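Local coordinates for PT26-6P (Thermococcus sp., PDB 2WB7), which is of unknown function but is encoded by an extrachromosomal mobile element of Euryarchaea and is built of three domains with novel folds, at residues Tyr62-Phe67 against Thr158-Phe163; Val127-Asp132 against Val369-Trp374; Asp153-Thr158 against Lys258-Leu263; Val40-Gly45 against Tyr56-Ile61; Ala92-Glu97 against Phe163-Ile168. All coordinates share one frame; numbering follows the deposited sequence.

Contact 1: Tyr62-Phe67 against Thr158-Phe163; sequences YGFSAF and TSTTHF
Phe64 fills the middle of this contact, its ring lying against the extended loop 158-163 that leads from helix 149-157 into strand 163-178. The methyl CG2 of Thr160 sits over one face as a CH-pi contact, 4.1 Å from the ring centroid and 13° off the normal. At the rim, CZ of Phe64 comes within 3.3 Å of Ser159 O, which lies near the ring plane, and CE1 lies against Thr160 CA. Thr158 CG2 reaches Phe64 CZ obliquely at 4.1 Å. With OG1 of Thr160 placed between backbone N and carbonyl carbon, its CG2 is anti to the carbonyl carbon and faces both the ring and Gly63 O. Farther along, Phe67 and Phe163 meet tip to tip, CZ to CZ at 3.9 Å, each with its CG in the crowded position between its own backbone N and carbonyl carbon.

Phe64 is presented by a type II' turn from Tyr62 to Ser65, with Gly63 at positive phi (51°). The hydroxyl of Ser65 turns back to donate to Tyr62 O in the carbonyl plane, while the Ser65 N to Tyr62 O bond is weak. Ser264 N also bonds to Ser65 OG, and Tyr62 OH bonds to Tyr259 O, so residues of the second immunoglobulin-like domain help hold the turn. Phe64 itself pairs through its backbone with Gly261.

No hydrogen bond joins segments 62-67 and 158-163: methyl and ring packing carries the junction, while the polar bonding is spent inside the turn and on its neighbours, and the turn fixes where Phe64 is presented.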
# COMPACT_ATOMS: atom_id res chain seq x y z
N TYR A 62 3.85 -1.92 9.29
CA TYR A 62 3.24 -2.50 8.11
C TYR A 62 4.28 -3.28 7.31
O TYR A 62 5.35 -2.76 6.99
CB TYR A 62 2.57 -1.43 7.25
CG TYR A 62 1.91 -2.02 6.02
CD1 TYR A 62 0.53 -2.22 5.97
CD2 TYR A 62 2.67 -2.42 4.92
CE1 TYR A 62 -0.08 -2.78 4.85
CE2 TYR A 62 2.08 -2.99 3.80
CZ TYR A 62 0.70 -3.17 3.77
OH TYR A 62 0.13 -3.72 2.65
N GLY A 63 3.97 -4.54 7.03
CA GLY A 63 4.79 -5.38 6.16
C GLY A 63 6.27 -5.44 6.49
O GLY A 63 6.65 -5.73 7.62
N PHE A 64 7.12 -5.16 5.51
CA PHE A 64 8.54 -5.34 5.69
C PHE A 64 9.26 -4.02 5.92
O PHE A 64 10.32 -3.79 5.36
CB PHE A 64 9.16 -6.03 4.48
CG PHE A 64 8.63 -7.42 4.23
CD1 PHE A 64 9.14 -8.49 4.93
CD2 PHE A 64 7.62 -7.65 3.30
CE1 PHE A 64 8.66 -9.77 4.71
CE2 PHE A 64 7.13 -8.92 3.09
CZ PHE A 64 7.66 -9.98 3.79
N SER A 65 8.69 -3.15 6.75
CA SER A 65 9.32 -1.85 7.01
C SER A 65 10.39 -1.91 8.10
O SER A 65 10.44 -2.81 8.93
CB SER A 65 8.29 -0.81 7.40
OG SER A 65 7.07 -1.05 6.75
N ALA A 66 11.27 -0.92 8.06
CA ALA A 66 12.24 -0.71 9.10
C ALA A 66 11.54 0.16 10.13
O ALA A 66 10.59 0.86 9.80
CB ALA A 66 13.45 -0.01 8.53
N PHE A 67 11.96 0.10 11.39
CA PHE A 67 11.22 0.81 12.42
C PHE A 67 12.12 1.26 13.53
O PHE A 67 13.14 0.62 13.80
CB PHE A 67 10.11 -0.08 12.97
CG PHE A 67 10.59 -1.42 13.40
CD1 PHE A 67 11.07 -1.63 14.68
CD2 PHE A 67 10.57 -2.48 12.52
CE1 PHE A 67 11.52 -2.89 15.07
CE2 PHE A 67 11.01 -3.74 12.90
CZ PHE A 67 11.49 -3.94 14.17
N THR A 158 4.18 -13.43 -0.24
CA THR A 158 5.19 -13.63 0.77
C THR A 158 4.74 -13.01 2.08
O THR A 158 4.18 -11.92 2.10
CB THR A 158 6.51 -13.01 0.35
OG1 THR A 158 6.92 -13.59 -0.89
CG2 THR A 158 7.54 -13.29 1.40
N SER A 159 4.99 -13.72 3.17
CA SER A 159 4.58 -13.25 4.49
C SER A 159 5.75 -12.69 5.26
O SER A 159 6.91 -12.97 4.96
CB SER A 159 3.97 -14.38 5.30
OG SER A 159 2.78 -14.82 4.71
N THR A 160 5.42 -11.91 6.29
CA THR A 160 6.41 -11.38 7.21
C THR A 160 6.95 -12.49 8.11
O THR A 160 6.21 -13.36 8.55
CB THR A 160 5.82 -10.22 8.03
OG1 THR A 160 4.57 -10.62 8.62
CG2 THR A 160 5.57 -9.02 7.14
N THR A 161 8.26 -12.44 8.35
CA THR A 161 8.96 -13.46 9.14
C THR A 161 8.85 -13.20 10.64
O THR A 161 8.75 -12.04 11.07
CB THR A 161 10.45 -13.48 8.80
OG1 THR A 161 10.63 -13.57 7.37
CG2 THR A 161 11.13 -14.66 9.50
N HIS A 162 8.87 -14.27 11.44
CA HIS A 162 8.91 -14.16 12.91
C HIS A 162 10.31 -13.79 13.38
O HIS A 162 11.29 -14.32 12.88
CB HIS A 162 8.51 -15.50 13.55
CG HIS A 162 7.03 -15.70 13.66
ND1 HIS A 162 6.46 -16.90 14.03
CD2 HIS A 162 5.99 -14.85 13.45
CE1 HIS A 162 5.15 -16.78 14.05
NE2 HIS A 162 4.84 -15.54 13.71
N PHE A 163 10.40 -12.89 14.36
CA PHE A 163 11.70 -12.43 14.87
C PHE A 163 11.55 -11.87 16.28
O PHE A 163 10.43 -11.65 16.76
CB PHE A 163 12.26 -11.33 13.96
CG PHE A 163 11.54 -10.02 14.10
CD1 PHE A 163 12.04 -9.01 14.91
CD2 PHE A 163 10.33 -9.82 13.46
CE1 PHE A 163 11.36 -7.81 15.06
CE2 PHE A 163 9.64 -8.62 13.60
CZ PHE A 163 10.16 -7.62 14.41

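Contact 2: Val127-Asp132 against Val369-Trp374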
# COMPACT_ATOMS: atom_id res chain seq x y z
N VAL A 127 17.34 1.91 14.65
CA VAL A 127 16.39 1.50 13.64
C VAL A 127 16.60 0.03 13.38
O VAL A 127 17.73 -0.42 13.30
CB VAL A 127 16.65 2.24 12.33
CG1 VAL A 127 15.54 1.94 11.33
CG2 VAL A 127 16.77 3.74 12.58
N MSE A 128 15.52 -0.72 13.28
CA MSE A 128 15.63 -2.16 13.03
C MSE A 128 14.74 -2.65 11.87
O MSE A 128 13.98 -1.88 11.26
CB MSE A 128 15.32 -2.95 14.31
CG MSE A 128 16.34 -2.72 15.44
SE MSE A 128 18.06 -3.68 15.29
CE MSE A 128 19.23 -2.20 15.76
N LYS A 129 14.83 -3.94 11.56
CA LYS A 129 14.05 -4.53 10.50
C LYS A 129 14.06 -6.06 10.56
O LYS A 129 15.12 -6.67 10.76
CB LYS A 129 14.59 -4.04 9.16
CG LYS A 129 13.76 -4.49 7.96
CD LYS A 129 14.49 -4.24 6.65
CE LYS A 129 13.68 -4.80 5.49
NZ LYS A 129 14.48 -4.94 4.26
N ALA A 130 12.89 -6.66 10.40
CA ALA A 130 12.76 -8.11 10.37
C ALA A 130 13.43 -8.74 9.14
O ALA A 130 13.91 -8.03 8.25
CB ALA A 130 11.30 -8.50 10.43
N PRO A 131 13.48 -10.09 9.09
CA PRO A 131 13.96 -10.77 7.88
C PRO A 131 13.13 -10.41 6.64
O PRO A 131 11.90 -10.28 6.72
CB PRO A 131 13.79 -12.26 8.23
CG PRO A 131 13.84 -12.31 9.71
CD PRO A 131 13.15 -11.05 10.16
N ASP A 132 13.80 -10.25 5.50
CA ASP A 132 13.17 -9.77 4.28
C ASP A 132 13.61 -10.58 3.06
O ASP A 132 14.63 -10.26 2.45
CB ASP A 132 13.53 -8.30 4.08
CG ASP A 132 12.67 -7.61 3.06
OD1 ASP A 132 11.99 -8.28 2.26
OD2 ASP A 132 12.66 -6.37 3.06
N VAL A 369 25.51 2.28 9.30
CA VAL A 369 24.94 1.11 8.66
C VAL A 369 23.78 1.53 7.75
O VAL A 369 23.01 2.41 8.10
CB VAL A 369 24.44 0.12 9.70
CG1 VAL A 369 23.46 -0.85 9.06
CG2 VAL A 369 25.60 -0.60 10.35
N LYS A 370 23.65 0.89 6.58
CA LYS A 370 22.57 1.24 5.64
C LYS A 370 21.57 0.11 5.40
O LYS A 370 21.94 -0.92 4.86
CB LYS A 370 23.17 1.71 4.31
CG LYS A 370 23.52 3.17 4.32
CD LYS A 370 24.67 3.45 3.40
CE LYS A 370 25.28 4.82 3.69
NZ LYS A 370 25.89 4.95 5.08
N ILE A 371 20.31 0.32 5.79
CA ILE A 371 19.29 -0.74 5.74
C ILE A 371 18.37 -0.62 4.50
O ILE A 371 17.64 0.37 4.36
CB ILE A 371 18.40 -0.71 7.00
CG1 ILE A 371 19.25 -0.81 8.26
CG2 ILE A 371 17.40 -1.83 6.98
CD1 ILE A 371 18.44 -0.82 9.52
N PRO A 372 18.38 -1.64 3.63
CA PRO A 372 17.64 -1.58 2.36
C PRO A 372 16.13 -1.79 2.56
O PRO A 372 15.73 -2.74 3.23
CB PRO A 372 18.21 -2.76 1.56
CG PRO A 372 19.30 -3.37 2.42
CD PRO A 372 19.01 -2.95 3.82
N ILE A 373 15.31 -0.92 1.98
CA ILE A 373 13.87 -1.13 2.03
C ILE A 373 13.29 -1.05 0.63
O ILE A 373 13.88 -0.41 -0.26
CB ILE A 373 13.17 -0.10 2.91
CG1 ILE A 373 13.65 1.30 2.56
CG2 ILE A 373 13.44 -0.41 4.38
CD1 ILE A 373 12.90 2.37 3.28
N TRP A 374 12.15 -1.71 0.43
CA TRP A 374 11.49 -1.70 -0.85
C TRP A 374 10.00 -1.51 -0.68
O TRP A 374 9.44 -1.85 0.37
CB TRP A 374 11.77 -3.00 -1.61
CG TRP A 374 11.19 -4.22 -0.96
CD1 TRP A 374 11.78 -4.99 -0.01
CD2 TRP A 374 9.91 -4.80 -1.21
NE1 TRP A 374 10.95 -6.03 0.34
CE2 TRP A 374 9.79 -5.93 -0.38
CE3 TRP A 374 8.84 -4.47 -2.05
CZ2 TRP A 374 8.66 -6.73 -0.37
CZ3 TRP A 374 7.71 -5.27 -2.04
CH2 TRP A 374 7.63 -6.39 -1.20
O HOH W 1 11.75 -3.64 2.98
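Lys129 NZ and the carboxylate of Asp132 form the polar core of this contact, meeting strand 370-374 at the interface between the first and second immunoglobulin-like domains. Lys129 leaves strand 127-129 with CG anti to the backbone N (chi1 -175°) and runs out extended, its CD passing Ile371 CG2 at 3.8 Å as the two side chains slide past each other. Lys129 NZ donates to Pro372 O at 2.7 Å, nearly along the C=O axis. Lys129 NZ also forms a salt bridge with Asp132 OD2 (2.6 Å), which offers its anti lone pair. Asp132 OD1 takes the indole N-H of Trp374 on its syn lone pair: NE1 lies 3.1 Å away, the bond is nearly straight (168°), and the oxygen sits close to the ring plane. A weak, bent second branch runs from NE1 to OD2. One water donates to Asp132 OD2 and accepts from Trp374 N at 3.2 Å, bridging carboxylate and strand backbone. Trp374 also packs on Val135 and Ile138 of helix 135-144. Buried Lys129 thus has both a counter-ion and a carbonyl acceptor, and that proximity probably favours a charged ammonium beside an ionised carboxylate.

Contact 3: Asp153-Thr158 against Lys258-Leu263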
# COMPACT_ATOMS: atom_id res chain seq x y z
N ASP A 153 3.61 -12.71 -8.45
CA ASP A 153 2.74 -13.38 -7.50
C ASP A 153 3.43 -13.39 -6.16
O ASP A 153 2.82 -13.20 -5.12
CB ASP A 153 2.52 -14.84 -7.90
CG ASP A 153 1.81 -15.00 -9.23
OD1 ASP A 153 0.97 -14.12 -9.57
OD2 ASP A 153 2.06 -16.02 -9.93
N LYS A 154 4.74 -13.62 -6.20
CA LYS A 154 5.52 -13.76 -5.00
C LYS A 154 5.41 -12.51 -4.15
O LYS A 154 5.33 -12.57 -2.93
CB LYS A 154 6.97 -14.03 -5.36
CG LYS A 154 7.75 -14.62 -4.23
CD LYS A 154 9.16 -14.93 -4.66
CE LYS A 154 9.95 -15.53 -3.50
NZ LYS A 154 11.38 -15.70 -3.91
N ILE A 155 5.38 -11.36 -4.82
CA ILE A 155 5.27 -10.09 -4.11
C ILE A 155 4.07 -10.07 -3.17
O ILE A 155 4.19 -9.68 -2.02
CB ILE A 155 5.18 -8.91 -5.08
CG1 ILE A 155 6.53 -8.75 -5.80
CG2 ILE A 155 4.81 -7.66 -4.34
CD1 ILE A 155 6.49 -7.85 -6.99
N TRP A 156 2.92 -10.51 -3.67
CA TRP A 156 1.68 -10.42 -2.90
C TRP A 156 1.44 -11.61 -1.99
O TRP A 156 0.50 -11.59 -1.20
CB TRP A 156 0.48 -10.24 -3.84
CG TRP A 156 0.77 -9.25 -4.89
CD1 TRP A 156 0.91 -9.47 -6.23
CD2 TRP A 156 1.01 -7.85 -4.69
NE1 TRP A 156 1.21 -8.29 -6.87
CE2 TRP A 156 1.28 -7.29 -5.95
CE3 TRP A 156 1.03 -7.03 -3.56
CZ2 TRP A 156 1.57 -5.94 -6.11
CZ3 TRP A 156 1.32 -5.69 -3.72
CH2 TRP A 156 1.58 -5.16 -4.99
N ASN A 157 2.28 -12.63 -2.09
CA ASN A 157 2.04 -13.85 -1.32
C ASN A 157 3.07 -14.15 -0.22
O ASN A 157 2.86 -15.01 0.62
CB ASN A 157 1.85 -15.05 -2.24
CG ASN A 157 0.67 -14.86 -3.19
OD1 ASN A 157 0.80 -15.06 -4.41
ND2 ASN A 157 -0.47 -14.42 -2.65
N THR A 158 4.18 -13.43 -0.24
CA THR A 158 5.19 -13.63 0.77
C THR A 158 4.74 -13.01 2.08
O THR A 158 4.18 -11.92 2.10
CB THR A 158 6.51 -13.01 0.35
OG1 THR A 158 6.92 -13.59 -0.89
CG2 THR A 158 7.54 -13.29 1.40
N LYS A 258 -2.67 -1.48 -4.31
CA LYS A 258 -2.34 -2.62 -3.49
C LYS A 258 -0.85 -2.49 -3.12
O LYS A 258 -0.02 -2.26 -3.99
CB LYS A 258 -2.57 -3.89 -4.29
CG LYS A 258 -2.91 -5.12 -3.47
CD LYS A 258 -2.53 -6.40 -4.21
CE LYS A 258 -2.57 -6.24 -5.74
NZ LYS A 258 -2.07 -7.48 -6.47
N TYR A 259 -0.52 -2.61 -1.84
CA TYR A 259 0.85 -2.37 -1.38
C TYR A 259 1.51 -3.62 -0.83
O TYR A 259 0.84 -4.44 -0.22
CB TYR A 259 0.88 -1.33 -0.27
CG TYR A 259 0.42 0.05 -0.65
CD1 TYR A 259 -0.86 0.49 -0.34
CD2 TYR A 259 1.28 0.93 -1.31
CE1 TYR A 259 -1.28 1.76 -0.68
CE2 TYR A 259 0.87 2.20 -1.65
CZ TYR A 259 -0.41 2.62 -1.33
OH TYR A 259 -0.83 3.88 -1.67
N ALA A 260 2.83 -3.73 -1.01
CA ALA A 260 3.64 -4.71 -0.30
C ALA A 260 4.99 -4.07 0.02
O ALA A 260 5.46 -3.23 -0.74
CB ALA A 260 3.83 -5.97 -1.13
N GLY A 261 5.61 -4.45 1.14
CA GLY A 261 6.91 -3.89 1.48
C GLY A 261 6.92 -2.92 2.65
O GLY A 261 6.21 -3.11 3.63
N ALA A 262 7.74 -1.88 2.55
CA ALA A 262 7.99 -0.97 3.66
C ALA A 262 7.00 0.19 3.70
O ALA A 262 7.38 1.36 3.69
CB ALA A 262 9.41 -0.46 3.60
N LEU A 263 5.72 -0.13 3.78
CA LEU A 263 4.70 0.90 3.67
C LEU A 263 4.74 1.91 4.82
O LEU A 263 4.30 3.05 4.66
CB LEU A 263 3.30 0.30 3.54
CG LEU A 263 2.17 1.28 3.21
CD1 LEU A 263 2.37 1.95 1.85
CD2 LEU A 263 0.83 0.54 3.27
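The indole of Trp156 is sandwiched between two side chains, one from its own helix and one from the strand opposite. Ile155 CG2 stands 3.7 Å above the ring centre on one face. From the other side comes Lys258, whose NZ makes a cation-pi contact 3.3 Å from the centroid of the five-membered ring, only 8° off the normal. The Lys258 chain, bent at chi3 (-28°), also lays CD over the six-membered ring at 3.9 Å from its centroid. Nearby NE1 is a donor too, and no hydrogen bond forms; the ammonium, over the pi face, has a long, weak ion pair with Glu378 besides. The rim of the indole points at the strand backbone: Tyr259 C lies near the ring plane by CZ3, and Ala260 CB touches Trp156 CZ3 obliquely at 3.6 Å. Ala260 CB also meets Ile155 CG2. At the helix end, Thr158 OG1 donates to Lys154 O at 2.8 Å from above the carbonyl plane, and that oxygen also accepts from Thr158 N and Asn157 N. Helix 153-157 crosses strand 258-261 nearly at right angles (82°). Strand 253-261 lies between 370-379 and 266-272 in the sheet, and Trp156 extends onto Glu378 of 370-379 while its ring and that of Tyr152 meet edge-to-face.

Contact 4: Val40-Gly45 against Tyr56-Ile61; sequences VEYGNG and YGPGLI
A beta hairpin made by strands 39-44 and 52-62 holds this contact, with a classic beta bulge where Tyr42 and Gly43 both face Ile55. Val40 and Gly57 form the antiparallel hydrogen-bonded pair: Val40 N donates to Gly57 O at 2.8 Å and Gly57 N to Val40 O at 3.1 Å, both nearly along the C=O axis. Glu41 and Tyr56 are the adjoining non-hydrogen-bonded pair, where Tyr56 CA also makes a CA-H...O contact to Val40 O. On the face that carries these two side chains, Glu41 crosses the Tyr56 ring obliquely, its CG 3.4 Å from Tyr56 CE1, with carboxylate and ring planes 33° apart. Glu41 runs on and probably takes a hydrogen bond at OE1 from Asn44 ND2.

The CG of Tyr42 is anti to the carbonyl carbon (chi1 -84°), and the ring lies flat over the backbone of Gly57, whose CA sits 3.8 Å from the ring centroid as a CH-pi contact. Gly57, without a side chain, lets the ring lie directly on the backbone. Tyr42 OH extends past Gly57 to donate to Pro58 O at 2.5 Å, in the carbonyl plane and on a lone pair, while Pro58 CD and Ile61 CD1 touch Tyr42 OH.

Beyond the hairpin, Tyr42 stacks on His220, and Ile61 bonds through its backbone to the same residue just before strand 221-222. Pro58 and Ile61 both pack on Phe67 of the adjacent strand 66-75, and the backbone of Tyr56 pairs with Gln70 there.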
# COMPACT_ATOMS: atom_id res chain seq x y z
N VAL A 40 5.22 1.26 22.04
CA VAL A 40 4.75 0.27 22.98
C VAL A 40 5.96 -0.51 23.47
O VAL A 40 6.91 -0.71 22.72
CB VAL A 40 3.75 -0.68 22.31
CG1 VAL A 40 3.52 -1.93 23.15
CG2 VAL A 40 2.45 0.05 22.08
N GLU A 41 5.96 -0.92 24.73
CA GLU A 41 7.05 -1.75 25.19
C GLU A 41 6.99 -3.07 24.45
O GLU A 41 5.91 -3.65 24.28
CB GLU A 41 6.98 -1.97 26.70
CG GLU A 41 8.36 -2.01 27.36
CD GLU A 41 8.32 -2.68 28.72
OE1 GLU A 41 9.26 -2.48 29.53
OE2 GLU A 41 7.34 -3.42 28.98
N TYR A 42 8.14 -3.52 23.96
CA TYR A 42 8.22 -4.80 23.29
C TYR A 42 8.71 -5.82 24.29
O TYR A 42 8.49 -7.01 24.12
CB TYR A 42 9.19 -4.74 22.11
CG TYR A 42 8.59 -4.20 20.82
CD1 TYR A 42 7.46 -3.38 20.84
CD2 TYR A 42 9.17 -4.49 19.59
CE1 TYR A 42 6.91 -2.88 19.65
CE2 TYR A 42 8.63 -3.99 18.41
CZ TYR A 42 7.51 -3.20 18.45
OH TYR A 42 7.01 -2.73 17.26
N GLY A 43 9.37 -5.34 25.34
CA GLY A 43 9.78 -6.19 26.45
C GLY A 43 10.88 -5.58 27.29
O GLY A 43 11.34 -4.47 27.01
N ASN A 44 11.30 -6.30 28.33
CA ASN A 44 12.30 -5.78 29.27
C ASN A 44 13.25 -6.84 29.84
O ASN A 44 13.02 -8.04 29.68
CB ASN A 44 11.62 -5.03 30.41
CG ASN A 44 10.50 -5.81 31.03
OD1 ASN A 44 10.69 -6.92 31.51
ND2 ASN A 44 9.31 -5.24 31.01
N GLY A 45 14.32 -6.38 30.48
CA GLY A 45 15.25 -7.30 31.12
C GLY A 45 14.62 -7.83 32.39
O GLY A 45 13.58 -7.32 32.83
N TYR A 56 11.39 -0.54 23.36
CA TYR A 56 10.16 -0.01 22.78
C TYR A 56 10.21 0.09 21.25
O TYR A 56 11.24 0.46 20.67
CB TYR A 56 9.88 1.38 23.33
CG TYR A 56 9.87 1.47 24.83
CD1 TYR A 56 8.69 1.29 25.54
CD2 TYR A 56 11.03 1.75 25.53
CE1 TYR A 56 8.67 1.36 26.90
CE2 TYR A 56 11.02 1.84 26.90
CZ TYR A 56 9.84 1.64 27.58
OH TYR A 56 9.82 1.73 28.96
N GLY A 57 9.08 -0.21 20.62
CA GLY A 57 8.93 -0.01 19.18
C GLY A 57 7.50 0.37 18.84
O GLY A 57 6.66 0.44 19.73
N PRO A 58 7.22 0.60 17.55
CA PRO A 58 5.88 1.01 17.12
C PRO A 58 4.84 -0.02 17.54
O PRO A 58 5.17 -1.18 17.76
CB PRO A 58 6.00 1.05 15.60
CG PRO A 58 7.46 1.19 15.32
CD PRO A 58 8.15 0.44 16.42
N GLY A 59 3.59 0.42 17.66
CA GLY A 59 2.49 -0.49 17.91
C GLY A 59 2.07 -1.17 16.62
O GLY A 59 1.64 -2.32 16.62
N LEU A 60 2.22 -0.45 15.51
CA LEU A 60 1.95 -1.02 14.20
C LEU A 60 3.16 -0.88 13.24
O LEU A 60 3.68 0.23 13.02
CB LEU A 60 0.73 -0.35 13.59
CG LEU A 60 0.34 -0.91 12.23
CD1 LEU A 60 -0.66 -2.06 12.42
CD2 LEU A 60 -0.23 0.21 11.31
N ILE A 61 3.60 -2.00 12.69
CA ILE A 61 4.57 -2.01 11.60
C ILE A 61 3.87 -2.62 10.40
O ILE A 61 3.32 -3.72 10.50
CB ILE A 61 5.79 -2.89 11.93
CG1 ILE A 61 6.40 -2.49 13.27
CG2 ILE A 61 6.84 -2.84 10.82
CD1 ILE A 61 7.62 -3.31 13.65

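Contact 5: Ala92-Glu97 against Phe163-Ile168; sequences AYVIDE and FEIRVI
Val94 is the apolar centre, reaching two residues of the partner strand with its two methyls. CG1, anti to the backbone N (chi1 160°), comes 3.7 Å from Phe163 CD1, meeting the ring obliquely, while CG2 touches Ile165 CG1 at 4.2 Å. Ala92 CB and Val167 CG2 continue this face, where Ile165 also packs against Phe67 and Phe163 against Pro131. Antiparallel pairing of strands 85-96 and 163-178, within the first immunoglobulin-like domain, sets this order. Tyr93 with Arg166 and Ile95 with Glu164 are its hydrogen-bonded pairs; Ala92 with Val167 and Val94 with Ile165 are non-hydrogen-bonded ones. The shortest bond runs from Ile95 N to Glu164 O at 2.7 Å, and its return, Glu164 N to Ile95 O, measures 2.9 Å. On the other face Tyr93 and Arg166 lie side by side, pointing the same way. The aliphatic CG of Arg166 lies along the CE2-CZ side of the phenol, and the guanidinium plane stands 77° from the ring. Ile95 CD1 sits over a guanidinium face, 3.5 Å from Arg166 NH1. At the polar margin Arg166 NH2 makes a salt bridge with Glu213, Glu164 OE1 bonds to Thr214 OG1, and Asp96 OD1 is hydrogen-bonded to Tyr102 OH.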
# COMPACT_ATOMS: atom_id res chain seq x y z
N ALA A 92 22.52 -4.16 20.39
CA ALA A 92 21.19 -4.66 20.04
C ALA A 92 21.13 -5.21 18.60
O ALA A 92 21.86 -4.77 17.70
CB ALA A 92 20.13 -3.59 20.26
N TYR A 93 20.24 -6.18 18.41
CA TYR A 93 20.06 -6.79 17.11
C TYR A 93 18.76 -7.57 17.04
O TYR A 93 18.10 -7.81 18.06
CB TYR A 93 21.24 -7.70 16.77
CG TYR A 93 21.53 -8.75 17.81
CD1 TYR A 93 22.58 -8.60 18.71
CD2 TYR A 93 20.75 -9.89 17.91
CE1 TYR A 93 22.84 -9.55 19.67
CE2 TYR A 93 21.00 -10.85 18.86
CZ TYR A 93 22.04 -10.68 19.74
OH TYR A 93 22.28 -11.65 20.68
N VAL A 94 18.40 -7.95 15.82
CA VAL A 94 17.20 -8.74 15.56
C VAL A 94 17.64 -10.18 15.43
O VAL A 94 18.69 -10.47 14.86
CB VAL A 94 16.51 -8.29 14.26
CG1 VAL A 94 15.58 -9.37 13.74
CG2 VAL A 94 15.75 -6.99 14.48
N ILE A 95 16.85 -11.09 15.98
CA ILE A 95 17.20 -12.49 15.89
C ILE A 95 16.03 -13.31 15.37
O ILE A 95 14.90 -13.14 15.82
CB ILE A 95 17.71 -13.04 17.26
CG1 ILE A 95 18.01 -14.54 17.16
CG2 ILE A 95 16.71 -12.76 18.37
CD1 ILE A 95 18.56 -15.13 18.43
N ASP A 96 16.29 -14.16 14.39
CA ASP A 96 15.22 -15.00 13.84
C ASP A 96 15.15 -16.33 14.58
O ASP A 96 15.97 -16.61 15.45
CB ASP A 96 15.39 -15.23 12.34
CG ASP A 96 16.63 -16.05 12.01
OD1 ASP A 96 17.08 -15.97 10.85
OD2 ASP A 96 17.15 -16.76 12.90
N GLU A 97 14.18 -17.14 14.20
CA GLU A 97 13.94 -18.41 14.87
C GLU A 97 15.00 -19.45 14.52
O GLU A 97 14.79 -20.63 14.77
CB GLU A 97 12.56 -18.94 14.48
CG GLU A 97 12.49 -19.46 13.05
CD GLU A 97 11.07 -19.58 12.51
OE1 GLU A 97 10.23 -18.68 12.77
OE2 GLU A 97 10.80 -20.58 11.80
N PHE A 163 10.40 -12.89 14.36
CA PHE A 163 11.70 -12.43 14.87
C PHE A 163 11.55 -11.87 16.28
O PHE A 163 10.43 -11.65 16.76
CB PHE A 163 12.26 -11.33 13.96
CG PHE A 163 11.54 -10.02 14.10
CD1 PHE A 163 12.04 -9.01 14.91
CD2 PHE A 163 10.33 -9.82 13.46
CE1 PHE A 163 11.36 -7.81 15.06
CE2 PHE A 163 9.64 -8.62 13.60
CZ PHE A 163 10.16 -7.62 14.41
N GLU A 164 12.69 -11.62 16.94
CA GLU A 164 12.71 -10.95 18.23
C GLU A 164 13.91 -10.02 18.31
O GLU A 164 14.90 -10.21 17.60
CB GLU A 164 12.78 -11.96 19.39
CG GLU A 164 11.60 -12.91 19.48
CD GLU A 164 10.36 -12.26 20.06
OE1 GLU A 164 10.49 -11.17 20.64
OE2 GLU A 164 9.26 -12.84 19.94
N ILE A 165 13.81 -9.00 19.16
CA ILE A 165 14.94 -8.14 19.43
C ILE A 165 15.60 -8.49 20.77
O ILE A 165 14.92 -8.76 21.76
CB ILE A 165 14.53 -6.66 19.45
CG1 ILE A 165 13.84 -6.28 18.14
CG2 ILE A 165 15.75 -5.76 19.67
CD1 ILE A 165 13.35 -4.86 18.12
N ARG A 166 16.92 -8.50 20.80
CA ARG A 166 17.58 -8.64 22.07
C ARG A 166 18.71 -7.63 22.28
O ARG A 166 19.37 -7.17 21.33
CB ARG A 166 18.02 -10.10 22.32
CG ARG A 166 19.32 -10.54 21.65
CD ARG A 166 19.85 -11.81 22.34
NE ARG A 166 18.87 -12.90 22.44
CZ ARG A 166 19.08 -14.15 22.00
NH1 ARG A 166 20.24 -14.48 21.44
NH2 ARG A 166 18.14 -15.08 22.13
N VAL A 167 18.90 -7.27 23.55
CA VAL A 167 19.85 -6.24 23.94
C VAL A 167 20.85 -6.79 24.96
O VAL A 167 20.50 -7.59 25.84
CB VAL A 167 19.13 -5.04 24.57
CG1 VAL A 167 20.11 -3.88 24.80
CG2 VAL A 167 17.97 -4.60 23.68
N ILE A 168 22.10 -6.36 24.85
CA ILE A 168 23.12 -6.80 25.77
C ILE A 168 23.88 -5.60 26.32
O ILE A 168 24.47 -4.83 25.56
CB ILE A 168 24.08 -7.80 25.12
CG1 ILE A 168 23.29 -9.05 24.71
CG2 ILE A 168 25.21 -8.16 26.07
CD1 ILE A 168 24.15 -10.20 24.19

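In the fold
From the N terminus, contact 4 closes first, with ten residues between its segments. Contacts 1, 5, 2 and 3 then open in that order before any of them shuts. Contact 1 closes at residues 158-163 and contact 5 directly after; the two share Phe163 and cross, contact 5 opening inside contact 1 and closing after it, and both cross contacts 2 and 3. Contact 3, sharing Thr158 with contact 1, closes at residues 258-263, nested inside the loop of contact 2, which closes last at residues 369-374. Contacts 1 and 5 lie within the first immunoglobulin-like domain, and contact 4 pairs strand 39-44 with its strand 52-62; contacts 2 and 3 join that domain to strands 370-379 and 253-261 of the second.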